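PDB 4E9X: multicopper oxidase from Uncultured bacterium, which probably couples one-electron oxidation of substrates at a mononuclear copper to the reduction of dioxygen at a trinuclear copper cluster. Local coordinates for residues P33-H38 and M307-G312; D43-N48 and Y91-D96; V136-I141 and L181-G186; P246-F251 and D276-D281. All coordinates share one frame; numbering follows the deposited sequence.

Contact 1: residues P33-H38 and M307-G312; sequences PGPLIH and MFDHDG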
loop_
_atom_site.group_PDB
_atom_site.type_symbol
_atom_site.label_atom_id
_atom_site.label_comp_id
_atom_site.label_asym_id
_atom_site.label_seq_id
_atom_site.Cartn_x
_atom_site.Cartn_y
_atom_site.Cartn_z
ATOM N N PRO A 33 10.742 20.359 -6.506
ATOM C CA PRO A 33 9.374 20.431 -7.017
ATOM C C PRO A 33 9.136 21.705 -7.860
ATOM O O PRO A 33 9.875 22.705 -7.747
ATOM C CB PRO A 33 8.575 20.605 -5.731
ATOM C CG PRO A 33 9.403 19.999 -4.617
ATOM C CD PRO A 33 10.824 20.276 -5.027
ATOM N N GLY A 34 8.165 21.615 -8.742
ATOM C CA GLY A 34 7.741 22.766 -9.518
ATOM C C GLY A 34 7.208 23.851 -8.575
ATOM O O GLY A 34 7.006 23.666 -7.360
ATOM N N PRO A 35 6.946 25.038 -9.146
ATOM C CA PRO A 35 6.400 26.171 -8.369
ATOM C C PRO A 35 5.109 25.815 -7.650
ATOM O O PRO A 35 4.259 25.041 -8.111
ATOM C CB PRO A 35 6.150 27.244 -9.430
ATOM C CG PRO A 35 7.129 26.872 -10.502
ATOM C CD PRO A 35 7.121 25.359 -10.590
ATOM N N LEU A 36 4.980 26.397 -6.454
ATOM C CA LEU A 36 3.730 26.297 -5.744
ATOM C C LEU A 36 2.684 27.191 -6.411
ATOM O O LEU A 36 2.918 28.394 -6.631
ATOM C CB LEU A 36 3.920 26.811 -4.296
ATOM C CG LEU A 36 2.635 27.082 -3.484
ATOM C CD1 LEU A 36 1.843 25.801 -3.193
ATOM C CD2 LEU A 36 3.036 27.745 -2.146
ATOM N N ILE A 37 1.491 26.670 -6.674
ATOM C CA ILE A 37 0.348 27.465 -7.128
ATOM C C ILE A 37 -0.657 27.424 -5.990
ATOM O O ILE A 37 -1.064 26.346 -5.559
ATOM C CB ILE A 37 -0.219 26.937 -8.469
ATOM C CG1 ILE A 37 0.816 26.945 -9.566
ATOM C CG2 ILE A 37 -1.483 27.727 -8.804
ATOM C CD1 ILE A 37 0.359 26.245 -10.864
ATOM N N HIS A 38 -1.028 28.569 -5.484
ATOM C CA HIS A 38 -1.883 28.677 -4.298
ATOM C C HIS A 38 -3.009 29.631 -4.656
ATOM O O HIS A 38 -2.770 30.816 -4.912
ATOM C CB HIS A 38 -1.043 29.159 -3.103
ATOM C CG HIS A 38 -1.746 29.048 -1.804
ATOM N ND1 HIS A 38 -1.227 29.567 -0.620
ATOM C CD2 HIS A 38 -2.910 28.433 -1.422
ATOM C CE1 HIS A 38 -2.057 29.268 0.381
ATOM N NE2 HIS A 38 -3.073 28.613 -0.050
ATOM N N MET A 307 1.670 32.277 -7.656
ATOM C CA MET A 307 2.579 31.204 -8.052
ATOM C C MET A 307 3.974 31.564 -7.527
ATOM O O MET A 307 4.476 32.705 -7.704
ATOM C CB MET A 307 2.572 30.916 -9.547
ATOM C CG MET A 307 3.718 29.947 -9.936
ATOM S SD MET A 307 3.740 29.716 -11.760
ATOM C CE MET A 307 2.501 28.491 -11.911
ATOM N N PHE A 308 4.626 30.634 -6.830
ATOM C CA PHE A 308 5.854 30.897 -6.118
ATOM C C PHE A 308 6.939 29.924 -6.518
ATOM O O PHE A 308 6.818 28.708 -6.349
ATOM C CB PHE A 308 5.662 30.764 -4.569
ATOM C CG PHE A 308 4.616 31.712 -4.050
ATOM C CD1 PHE A 308 5.027 32.911 -3.475
ATOM C CD2 PHE A 308 3.270 31.392 -4.147
ATOM C CE1 PHE A 308 4.091 33.813 -3.000
ATOM C CE2 PHE A 308 2.355 32.337 -3.703
ATOM C CZ PHE A 308 2.761 33.530 -3.114
ATOM N N ASP A 309 8.015 30.494 -7.065
ATOM C CA ASP A 309 9.251 29.738 -7.292
ATOM C C ASP A 309 10.025 29.618 -5.980
ATOM O O ASP A 309 9.735 30.323 -4.995
ATOM C CB ASP A 309 10.173 30.367 -8.334
ATOM C CG ASP A 309 9.674 30.333 -9.763
ATOM O OD1 ASP A 309 8.581 29.843 -10.035
ATOM O OD2 ASP A 309 10.407 30.883 -10.644
ATOM N N HIS A 310 10.996 28.724 -5.955
ATOM C CA HIS A 310 11.840 28.639 -4.786
ATOM C C HIS A 310 13.246 28.258 -5.250
ATOM O O HIS A 310 13.468 27.196 -5.875
ATOM C CB HIS A 310 11.332 27.613 -3.770
ATOM C CG HIS A 310 12.281 27.463 -2.604
ATOM N ND1 HIS A 310 12.831 28.573 -1.986
ATOM C CD2 HIS A 310 12.701 26.343 -1.976
ATOM C CE1 HIS A 310 13.601 28.107 -0.990
ATOM N NE2 HIS A 310 13.554 26.777 -0.977
ATOM N N ASP A 311 14.223 29.135 -4.923
ATOM C CA ASP A 311 15.553 28.866 -5.442
ATOM C C ASP A 311 16.197 27.660 -4.796
ATOM O O ASP A 311 17.091 27.082 -5.396
ATOM C CB ASP A 311 16.471 30.098 -5.312
ATOM C CG ASP A 311 16.557 30.709 -3.941
ATOM O OD1 ASP A 311 16.251 30.003 -2.942
ATOM O OD2 ASP A 311 16.861 31.929 -3.851
ATOM N N GLY A 312 15.760 27.179 -3.627
ATOM C CA GLY A 312 16.346 25.947 -3.066
ATOM C C GLY A 312 16.001 24.749 -3.907
ATOM O O GLY A 312 16.615 23.696 -3.732
#
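Leu-36 and Phe-308 form an antiparallel hydrogen-bonded pair that adds strand 306-308, from the far end of the chain, as an edge strand to a cupredoxin sheet of the first domain. Phe-308 N reaches Leu-36 O at 2.8 Å, while Leu-36 N meets Phe-308 O at 3.0 Å along a more bent path, 139° at the hydrogen. The neighbouring pair, Ile-37 and Met-307, is non-hydrogen-bonded; here Met-307 CA-H also leans on Leu-36 O.

The two pairs put their side chains on opposite faces. On that of Leu-36, its CD2 lies alongside Phe-308 CD2 at 4.2 Å, both side chains pointing the same way; Ile-123 of strand 119-125 and Ile-141 of the second domain pack against Leu-36. On that of Ile-37, Phe-6 of strand 3-18 touches both Ile-37 and Met-307. Met-307 CG rests 3.7 Å from Pro-35 CB. Past the end of the ladder Asp-309 OD1 approaches Pro-35 CG at 3.3 Å; OD1 is hydrogen-bonded to Asn-29 ND2. Pro-35 O in turn receives the hydroxyl of Tyr-103, which ties this loop to the strand carrying copper ligand His-104. A bend at chi3 of Met-307 (-83°) turns the methyl against the flank of Ile-37, and CE sits unusually tightly at 3.3 Å from both CG1 and CD1 of that isoleucine.

Contact 2: residues D43-N48 and Y91-D96; sequences DDVIVN and YKFKAD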
loop_
_atom_site.group_PDB
_atom_site.type_symbol
_atom_site.label_atom_id
_atom_site.label_comp_id
_atom_site.label_asym_id
_atom_site.label_seq_id
_atom_site.Cartn_x
_atom_site.Cartn_y
_atom_site.Cartn_z
ATOM N N ASP A 43 -11.615 30.408 -7.812
ATOM C CA ASP A 43 -10.841 31.252 -8.705
ATOM C C ASP A 43 -10.844 30.648 -10.098
ATOM O O ASP A 43 -10.939 29.424 -10.319
ATOM C CB ASP A 43 -9.407 31.418 -8.224
ATOM C CG ASP A 43 -9.246 32.320 -7.004
ATOM O OD1 ASP A 43 -10.148 33.088 -6.625
ATOM O OD2 ASP A 43 -8.143 32.258 -6.425
ATOM N N ASP A 44 -10.743 31.570 -11.082
ATOM C CA ASP A 44 -10.527 31.176 -12.452
ATOM C C ASP A 44 -9.032 31.214 -12.721
ATOM O O ASP A 44 -8.438 32.284 -12.669
ATOM C CB ASP A 44 -11.267 32.172 -13.345
ATOM C CG ASP A 44 -12.764 32.066 -13.062
ATOM O OD1 ASP A 44 -13.316 30.938 -13.073
ATOM O OD2 ASP A 44 -13.381 33.122 -12.812
ATOM N N VAL A 45 -8.457 30.055 -13.018
ATOM C CA VAL A 45 -7.011 29.927 -13.215
ATOM C C VAL A 45 -6.707 29.857 -14.703
ATOM O O VAL A 45 -7.369 29.137 -15.456
ATOM C CB VAL A 45 -6.518 28.671 -12.481
ATOM C CG1 VAL A 45 -5.009 28.536 -12.650
ATOM C CG2 VAL A 45 -6.872 28.779 -11.024
ATOM N N ILE A 46 -5.666 30.599 -15.084
ATOM C CA ILE A 46 -5.128 30.545 -16.431
ATOM C C ILE A 46 -3.650 30.263 -16.338
ATOM O O ILE A 46 -2.942 30.994 -15.628
ATOM C CB ILE A 46 -5.394 31.894 -17.147
ATOM C CG1 ILE A 46 -6.883 32.275 -17.199
ATOM C CG2 ILE A 46 -4.782 31.872 -18.541
ATOM C CD1 ILE A 46 -7.115 33.738 -17.570
ATOM N N VAL A 47 -3.159 29.219 -16.985
ATOM C CA VAL A 47 -1.726 28.922 -16.943
ATOM C C VAL A 47 -1.219 28.845 -18.390
ATOM O O VAL A 47 -1.664 27.980 -19.188
ATOM C CB VAL A 47 -1.451 27.601 -16.213
ATOM C CG1 VAL A 47 0.075 27.406 -16.162
ATOM C CG2 VAL A 47 -1.958 27.612 -14.782
ATOM N N ASN A 48 -0.279 29.748 -18.743
ATOM C CA ASN A 48 0.312 29.760 -20.074
ATOM C C ASN A 48 1.647 29.016 -19.978
ATOM O O ASN A 48 2.513 29.480 -19.211
ATOM C CB ASN A 48 0.550 31.190 -20.574
ATOM C CG ASN A 48 -0.704 32.061 -20.485
ATOM O OD1 ASN A 48 -1.701 31.708 -21.096
ATOM N ND2 ASN A 48 -0.645 33.161 -19.741
ATOM N N TYR A 91 -3.779 26.560 -20.474
ATOM C CA TYR A 91 -4.777 25.845 -19.674
ATOM C C TYR A 91 -5.713 26.852 -19.001
ATOM O O TYR A 91 -5.161 27.817 -18.465
ATOM C CB TYR A 91 -4.110 24.979 -18.588
ATOM C CG TYR A 91 -3.282 23.883 -19.265
ATOM C CD1 TYR A 91 -3.916 22.728 -19.693
ATOM C CD2 TYR A 91 -1.907 24.020 -19.510
ATOM C CE1 TYR A 91 -3.250 21.670 -20.315
ATOM C CE2 TYR A 91 -1.213 23.006 -20.144
ATOM C CZ TYR A 91 -1.887 21.853 -20.543
ATOM O OH TYR A 91 -1.199 20.862 -21.189
ATOM N N LYS A 92 -7.017 26.591 -18.993
ATOM C CA LYS A 92 -7.946 27.383 -18.194
ATOM C C LYS A 92 -8.936 26.475 -17.454
ATOM O O LYS A 92 -9.540 25.572 -18.053
ATOM C CB LYS A 92 -8.748 28.332 -19.114
ATOM C CG LYS A 92 -7.875 29.238 -19.938
ATOM C CD LYS A 92 -8.747 30.283 -20.648
ATOM C CE LYS A 92 -7.860 31.372 -21.283
ATOM N NZ LYS A 92 -8.620 32.460 -21.927
ATOM N N PHE A 93 -9.065 26.701 -16.134
ATOM C CA PHE A 93 -10.014 25.920 -15.345
ATOM C C PHE A 93 -10.471 26.738 -14.172
ATOM O O PHE A 93 -9.738 27.641 -13.743
ATOM C CB PHE A 93 -9.431 24.567 -14.893
ATOM C CG PHE A 93 -8.132 24.690 -14.118
ATOM C CD1 PHE A 93 -8.132 24.846 -12.733
ATOM C CD2 PHE A 93 -6.934 24.651 -14.799
ATOM C CE1 PHE A 93 -6.915 24.965 -12.077
ATOM C CE2 PHE A 93 -5.729 24.757 -14.144
ATOM C CZ PHE A 93 -5.706 24.919 -12.755
ATOM N N LYS A 94 -11.643 26.423 -13.639
ATOM C CA LYS A 94 -12.058 27.004 -12.382
ATOM C C LYS A 94 -11.649 26.048 -11.274
ATOM O O LYS A 94 -11.815 24.836 -11.339
ATOM C CB LYS A 94 -13.582 27.221 -12.316
ATOM C CG LYS A 94 -14.157 27.851 -11.041
ATOM C CD LYS A 94 -15.646 28.029 -11.165
ATOM C CE LYS A 94 -15.985 29.187 -12.078
ATOM N NZ LYS A 94 -15.787 30.496 -11.369
ATOM N N ALA A 95 -11.112 26.665 -10.187
ATOM C CA ALA A 95 -10.674 25.909 -9.040
ATOM C C ALA A 95 -11.847 25.605 -8.107
ATOM O O ALA A 95 -11.855 26.101 -6.973
ATOM C CB ALA A 95 -9.606 26.742 -8.312
ATOM N N ASP A 96 -12.798 24.799 -8.563
ATOM C CA ASP A 96 -13.979 24.543 -7.757
ATOM C C ASP A 96 -13.743 23.348 -6.857
ATOM O O ASP A 96 -14.562 23.110 -5.976
ATOM C CB ASP A 96 -15.245 24.357 -8.573
ATOM C CG ASP A 96 -15.174 23.421 -9.726
ATOM O OD1 ASP A 96 -14.241 22.616 -9.856
ATOM O OD2 ASP A 96 -16.116 23.500 -10.564
#
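A four-pair antiparallel ladder of the first cupredoxin domain joins Asp-44 to Val-47 with Tyr-91 to Lys-94; the strand axes run 4.7 Å apart at 166°. Val-45 with Phe-93 and Val-47 with Tyr-91 are the hydrogen-bonded pairs, two bonds each. Beyond them Ala-95 N gives Asp-43 O a nearly straight bond of 2.8 Å, and Ala-95 is the centre of an inverse gamma turn as the chain leaves the ladder.

On the buried face, Phe-93 takes the crowded position between its backbone N and carbonyl carbon (chi1 56°), which starts the ring toward Val-45. Val-45 CB then lies over one ring face, 4.0 Å from the centroid and offset toward the rim, a CH-pi contact, while CG1 touches CZ at 3.7 Å. Trp-61 also meets this ring. On the other face Lys-94, bent at chi3 and chi4, brings NZ back to the syn side of Asp-44 OD1 in a 3.0 Å salt bridge, 23° out of the carboxylate plane. Lys-92 runs extended beside Ile-46, CE 4.2 Å from CG2. One face is largely apolar, the other mostly charged with Ile-46 among the charges: the alternation is typical of a cupredoxin beta-sandwich strand pair with its inner side turned to the core.

Contact 3: residues V136-I141 and L181-G186; sequences VTKDVI and LRVKKG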
loop_
_atom_site.group_PDB
_atom_site.type_symbol
_atom_site.label_atom_id
_atom_site.label_comp_id
_atom_site.label_asym_id
_atom_site.label_seq_id
_atom_site.Cartn_x
_atom_site.Cartn_y
_atom_site.Cartn_z
ATOM N N VAL A 136 -3.935 26.277 12.566
ATOM C CA VAL A 136 -2.639 25.954 11.985
ATOM C C VAL A 136 -1.700 27.168 11.990
ATOM O O VAL A 136 -2.100 28.279 11.608
ATOM C CB VAL A 136 -2.849 25.444 10.554
ATOM C CG1 VAL A 136 -1.522 25.302 9.820
ATOM C CG2 VAL A 136 -3.592 24.111 10.607
ATOM N N THR A 137 -0.459 26.937 12.400
ATOM C CA THR A 137 0.561 27.982 12.440
ATOM C C THR A 137 1.667 27.708 11.431
ATOM O O THR A 137 2.467 28.598 11.138
ATOM C CB THR A 137 1.181 28.144 13.831
ATOM O OG1 THR A 137 1.808 26.905 14.137
ATOM C CG2 THR A 137 0.089 28.443 14.876
ATOM N N LYS A 138 1.686 26.519 10.844
ATOM C CA LYS A 138 2.728 26.202 9.863
ATOM C C LYS A 138 2.171 25.150 8.906
ATOM O O LYS A 138 1.594 24.175 9.394
ATOM C CB LYS A 138 3.948 25.637 10.571
ATOM C CG LYS A 138 5.168 25.507 9.637
ATOM C CD LYS A 138 6.274 24.737 10.346
ATOM C CE LYS A 138 6.735 25.398 11.658
ATOM N NZ LYS A 138 7.143 26.804 11.367
ATOM N N ASP A 139 2.327 25.380 7.620
ATOM C CA ASP A 139 1.826 24.503 6.552
ATOM C C ASP A 139 3.019 23.972 5.821
ATOM O O ASP A 139 3.940 24.755 5.533
ATOM C CB ASP A 139 0.850 25.344 5.700
ATOM C CG ASP A 139 -0.050 24.567 4.781
ATOM O OD1 ASP A 139 0.049 23.338 4.650
ATOM O OD2 ASP A 139 -0.910 25.251 4.161
ATOM N N VAL A 140 3.055 22.672 5.574
ATOM C CA VAL A 140 4.231 21.937 5.128
ATOM C C VAL A 140 3.855 21.018 3.974
ATOM O O VAL A 140 2.955 20.210 4.106
ATOM C CB VAL A 140 4.734 21.078 6.318
ATOM C CG1 VAL A 140 5.891 20.142 5.976
ATOM C CG2 VAL A 140 5.126 22.008 7.497
ATOM N N ILE A 141 4.599 21.131 2.881
ATOM C CA ILE A 141 4.412 20.251 1.708
ATOM C C ILE A 141 5.534 19.266 1.652
ATOM O O ILE A 141 6.708 19.667 1.653
ATOM C CB ILE A 141 4.334 21.116 0.436
ATOM C CG1 ILE A 141 2.929 21.776 0.339
ATOM C CG2 ILE A 141 4.660 20.327 -0.845
ATOM C CD1 ILE A 141 2.805 22.869 -0.702
ATOM N N LEU A 181 12.490 20.333 9.734
ATOM C CA LEU A 181 11.170 20.965 9.918
ATOM C C LEU A 181 11.248 21.625 11.292
ATOM O O LEU A 181 11.166 20.949 12.342
ATOM C CB LEU A 181 10.082 19.899 9.786
ATOM C CG LEU A 181 8.641 20.299 9.521
ATOM C CD1 LEU A 181 7.767 19.086 9.203
ATOM C CD2 LEU A 181 8.061 21.065 10.699
ATOM N N ARG A 182 11.474 22.954 11.315
ATOM C CA ARG A 182 11.711 23.672 12.565
ATOM C C ARG A 182 10.409 24.206 13.124
ATOM O O ARG A 182 9.647 24.890 12.416
ATOM C CB ARG A 182 12.743 24.816 12.379
ATOM C CG ARG A 182 14.114 24.206 12.074
ATOM C CD ARG A 182 15.204 25.272 12.155
ATOM N NE ARG A 182 16.508 24.697 11.966
ATOM C CZ ARG A 182 17.606 25.392 11.750
ATOM N NH1 ARG A 182 17.577 26.699 11.653
ATOM N NH2 ARG A 182 18.781 24.762 11.585
ATOM N N VAL A 183 10.157 23.873 14.378
ATOM C CA VAL A 183 8.919 24.274 15.077
ATOM C C VAL A 183 9.288 24.853 16.411
ATOM O O VAL A 183 10.420 24.750 16.871
ATOM C CB VAL A 183 7.959 23.082 15.280
ATOM C CG1 VAL A 183 7.621 22.486 13.883
ATOM C CG2 VAL A 183 8.562 22.040 16.217
ATOM N N LYS A 184 8.297 25.442 17.077
ATOM C CA LYS A 184 8.435 25.771 18.496
ATOM C C LYS A 184 7.195 25.236 19.210
ATOM O O LYS A 184 6.140 25.001 18.624
ATOM C CB LYS A 184 8.638 27.262 18.765
ATOM C CG LYS A 184 7.385 28.067 18.467
ATOM C CD LYS A 184 7.682 29.530 18.827
ATOM C CE LYS A 184 6.427 30.364 18.788
ATOM N NZ LYS A 184 6.717 31.756 19.313
ATOM N N LYS A 185 7.338 25.025 20.521
ATOM C CA LYS A 185 6.244 24.458 21.305
ATOM C C LYS A 185 4.983 25.265 21.146
ATOM O O LYS A 185 5.058 26.504 21.230
ATOM C CB LYS A 185 6.653 24.362 22.801
ATOM C CG LYS A 185 5.626 23.501 23.561
ATOM C CD LYS A 185 5.932 23.503 25.058
ATOM C CE LYS A 185 4.979 22.536 25.780
ATOM N NZ LYS A 185 5.169 22.621 27.262
ATOM N N GLY A 186 3.859 24.613 20.889
ATOM C CA GLY A 186 2.544 25.272 20.726
ATOM C C GLY A 186 2.206 25.428 19.251
ATOM O O GLY A 186 1.087 25.756 18.918
HETATM O O HOH W 1 9.101 26.022 9.490
#
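Lys-138 and Leu-181 slide past each other in opposite directions, while Val-140 meets Leu-181 tip to tip, in the gap between two sheets of the second cupredoxin domain. Strand 138-141 belongs to one sheet and strand 181-183 is an edge of the other; their axes run antiparallel 9.9 Å apart, a separation bridged by side chains and not by backbone hydrogen bonds.

Each branch of Leu-181 has its own partner, in the one of its two modelled conformers described here. CD1 faces Val-140 CG1 at 3.9 Å, and CD2 lies 4.1 Å from Lys-138 CD, so its two branches divide between the valine and the lysine methylenes. Val-140 CG1 stands anti to the backbone N (chi1 175°), on the side of the opposing strand. The lysine then crosses Val-183 at about a right angle, with CE 3.8 Å from CG1. Its chain turns at chi3 and again at chi4 (-55°), the second bend placing NZ close to the strand 181-183 backbone.

There CE passes 3.1 Å from Arg-182 O. NZ comes near the same oxygen, but its angle is too poor for a direct hydrogen bond. A water completes the link, accepting from NZ at 2.8 Å and donating to Arg-182 O at 3.2 Å. The side chain of Arg-182 leaves on the other side of its strand, to Glu-274 in a salt bridge and to Tyr-291 in a cation-pi contact. Chemically, the lysine methylenes add to the apolar packing of Leu-181 and Val-183, whereas the ammonium reaches Arg-182 O through a water, so the polar link between the strands is indirect.

Contact 4: residues P246-F251 and D276-D281; sequences PGRFIF and DGVPVD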
loop_
_atom_site.group_PDB
_atom_site.type_symbol
_atom_site.label_atom_id
_atom_site.label_comp_id
_atom_site.label_asym_id
_atom_site.label_seq_id
_atom_site.Cartn_x
_atom_site.Cartn_y
_atom_site.Cartn_z
ATOM N N PRO A 246 8.630 19.079 23.023
ATOM C CA PRO A 246 9.954 19.521 22.510
ATOM C C PRO A 246 11.011 18.423 22.553
ATOM O O PRO A 246 11.229 17.746 23.563
ATOM C CB PRO A 246 10.333 20.652 23.520
ATOM C CG PRO A 246 8.966 21.222 23.866
ATOM C CD PRO A 246 8.096 19.987 24.060
ATOM N N GLY A 247 11.747 18.314 21.469
ATOM C CA GLY A 247 12.818 17.343 21.288
ATOM C C GLY A 247 13.416 17.518 19.897
ATOM O O GLY A 247 13.056 18.497 19.198
ATOM N N ARG A 248 14.259 16.603 19.494
ATOM C CA ARG A 248 14.652 16.457 18.098
ATOM C C ARG A 248 14.083 15.096 17.665
ATOM O O ARG A 248 14.567 14.059 18.133
ATOM C CB ARG A 248 16.153 16.490 17.867
ATOM C CG ARG A 248 16.772 17.831 18.197
ATOM C CD ARG A 248 18.228 17.977 17.754
ATOM N NE ARG A 248 19.125 17.006 18.375
ATOM C CZ ARG A 248 19.891 17.287 19.447
ATOM N NH1 ARG A 248 19.876 18.485 20.042
ATOM N NH2 ARG A 248 20.675 16.332 19.911
ATOM N N PHE A 249 13.061 15.149 16.818
ATOM C CA PHE A 249 12.302 13.954 16.481
ATOM C C PHE A 249 12.338 13.688 14.984
ATOM O O PHE A 249 11.775 14.414 14.174
ATOM C CB PHE A 249 10.855 14.141 16.975
ATOM C CG PHE A 249 10.744 13.918 18.483
ATOM C CD1 PHE A 249 10.980 12.671 19.046
ATOM C CD2 PHE A 249 10.346 14.981 19.295
ATOM C CE1 PHE A 249 10.804 12.487 20.396
ATOM C CE2 PHE A 249 10.181 14.777 20.682
ATOM C CZ PHE A 249 10.408 13.504 21.219
ATOM N N ILE A 250 13.025 12.606 14.598
ATOM C CA ILE A 250 13.146 12.281 13.162
ATOM C C ILE A 250 11.790 11.953 12.612
ATOM O O ILE A 250 10.864 11.517 13.303
ATOM C CB ILE A 250 14.203 11.178 13.037
ATOM C CG1 ILE A 250 14.813 10.967 11.654
ATOM C CG2 ILE A 250 13.679 9.839 13.512
ATOM C CD1 ILE A 250 16.005 10.012 11.654
ATOM N N PHE A 251 11.637 12.141 11.287
ATOM C CA PHE A 251 10.321 12.049 10.620
ATOM C C PHE A 251 10.717 11.504 9.250
ATOM O O PHE A 251 11.473 12.151 8.526
ATOM C CB PHE A 251 9.729 13.445 10.600
ATOM C CG PHE A 251 8.292 13.648 10.025
ATOM C CD1 PHE A 251 7.769 14.921 9.945
ATOM C CD2 PHE A 251 7.475 12.587 9.599
ATOM C CE1 PHE A 251 6.491 15.204 9.475
ATOM C CE2 PHE A 251 6.227 12.892 9.101
ATOM C CZ PHE A 251 5.726 14.145 9.014
ATOM N N ASP A 276 12.684 24.589 18.551
ATOM C CA ASP A 276 13.601 25.738 18.766
ATOM C C ASP A 276 14.247 25.715 20.139
ATOM O O ASP A 276 15.381 26.162 20.268
ATOM C CB ASP A 276 12.773 27.001 18.647
ATOM C CG ASP A 276 12.422 27.440 17.201
ATOM O OD1 ASP A 276 13.070 26.926 16.255
ATOM O OD2 ASP A 276 11.552 28.303 17.023
ATOM N N GLY A 277 13.531 25.236 21.154
ATOM C CA GLY A 277 14.048 25.443 22.539
ATOM C C GLY A 277 15.078 24.400 22.914
ATOM O O GLY A 277 15.622 24.478 24.049
ATOM N N VAL A 278 15.316 23.388 22.077
ATOM C CA VAL A 278 16.146 22.262 22.567
ATOM C C VAL A 278 17.607 22.567 22.339
ATOM O O VAL A 278 18.036 22.839 21.197
ATOM C CB VAL A 278 15.729 20.958 21.836
ATOM C CG1 VAL A 278 16.658 19.819 22.299
ATOM C CG2 VAL A 278 14.267 20.641 22.104
ATOM N N PRO A 279 18.467 22.569 23.344
ATOM C CA PRO A 279 19.886 22.861 23.083
ATOM C C PRO A 279 20.514 21.849 22.160
ATOM O O PRO A 279 20.209 20.656 22.204
ATOM C CB PRO A 279 20.518 22.767 24.492
ATOM C CG PRO A 279 19.387 23.035 25.421
ATOM C CD PRO A 279 18.205 22.349 24.762
ATOM N N VAL A 280 21.383 22.310 21.269
ATOM C CA VAL A 280 21.989 21.448 20.252
ATOM C C VAL A 280 23.243 20.759 20.737
ATOM O O VAL A 280 24.198 21.353 21.170
ATOM C CB VAL A 280 22.290 22.319 19.004
ATOM C CG1 VAL A 280 23.006 21.521 17.936
ATOM C CG2 VAL A 280 21.014 22.984 18.477
ATOM N N ASP A 281 23.337 19.444 20.620
ATOM C CA ASP A 281 24.493 18.672 21.018
ATOM C C ASP A 281 25.588 18.706 19.958
ATOM O O ASP A 281 25.216 18.821 18.780
ATOM C CB ASP A 281 24.101 17.212 21.284
ATOM C CG ASP A 281 23.131 17.216 22.491
ATOM O OD1 ASP A 281 23.604 17.231 23.634
ATOM O OD2 ASP A 281 21.895 17.220 22.261
HETATM O O HOH W 2 18.466 20.828 19.272
#
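Gly-247 and Val-278 bring their CA atoms to 6.1 Å where residues 246-248 and 278-281 run about 30° apart in direction, without a backbone hydrogen bond between them. Val-278 fills the approach: its CG2, anti to the carbonyl carbon, rests on Gly-247 N at 3.5 Å and touches Pro-246 CB at 4.2 Å, while CG1 lies near the guanidinium of Arg-248.

That guanidinium carries the polar half of the contact. The Arg-248 chain bends at chi3 (-61°), and the group beyond offers its edge to the loop. NH2 gives Asp-281 OD2 a salt-bridged hydrogen bond of 2.8 Å, lying in the guanidinium plane but reaching the oxygen from its anti side; the two flat groups are turned 72° apart. NH1 adds weak bonds to the same OD2 and, at 3.1 Å, to Pro-279 O. It also donates to a water at 2.8 Å, which passes a bond on to Val-278 O.

The site lies at a subunit boundary. Val-78 O of the second subunit accepts from NH2 as well, Trp-70 of that subunit packs on Arg-248 and Val-278, and Tyr-284 of the same chain makes a cation-pi contact. A largely buried positive charge is thus met by one carboxylate, by carbonyls from two subunits and by an aromatic ring, and the same guanidinium bonds both to the 276-281 loop and to the second subunit.

Contacts 3 and 4 share the second cupredoxin domain: their centres are 14 Å apart, Val-183 O and Asp-276 N lie at 2.8 Å in a probable hydrogen bond, and Leu-181 CD1 packs on Phe-251 CE1 at 4.1 Å. Contact 2 belongs to the first domain, about 42 Å from contact 4 between centres and across the middle of the chain. Contact 1 joins the halves, Leu-36 CD1 touching Ile-141 CD1 of contact 3 at 4.0 Å. A bound copper ion lies about 10 Å from the side chain of Tyr-91, one about 14 Å from that of Pro-35 and one about 12 Å from that of Arg-248, so these three contacts lie outside the first coordination shell; none of their residues is a copper ligand.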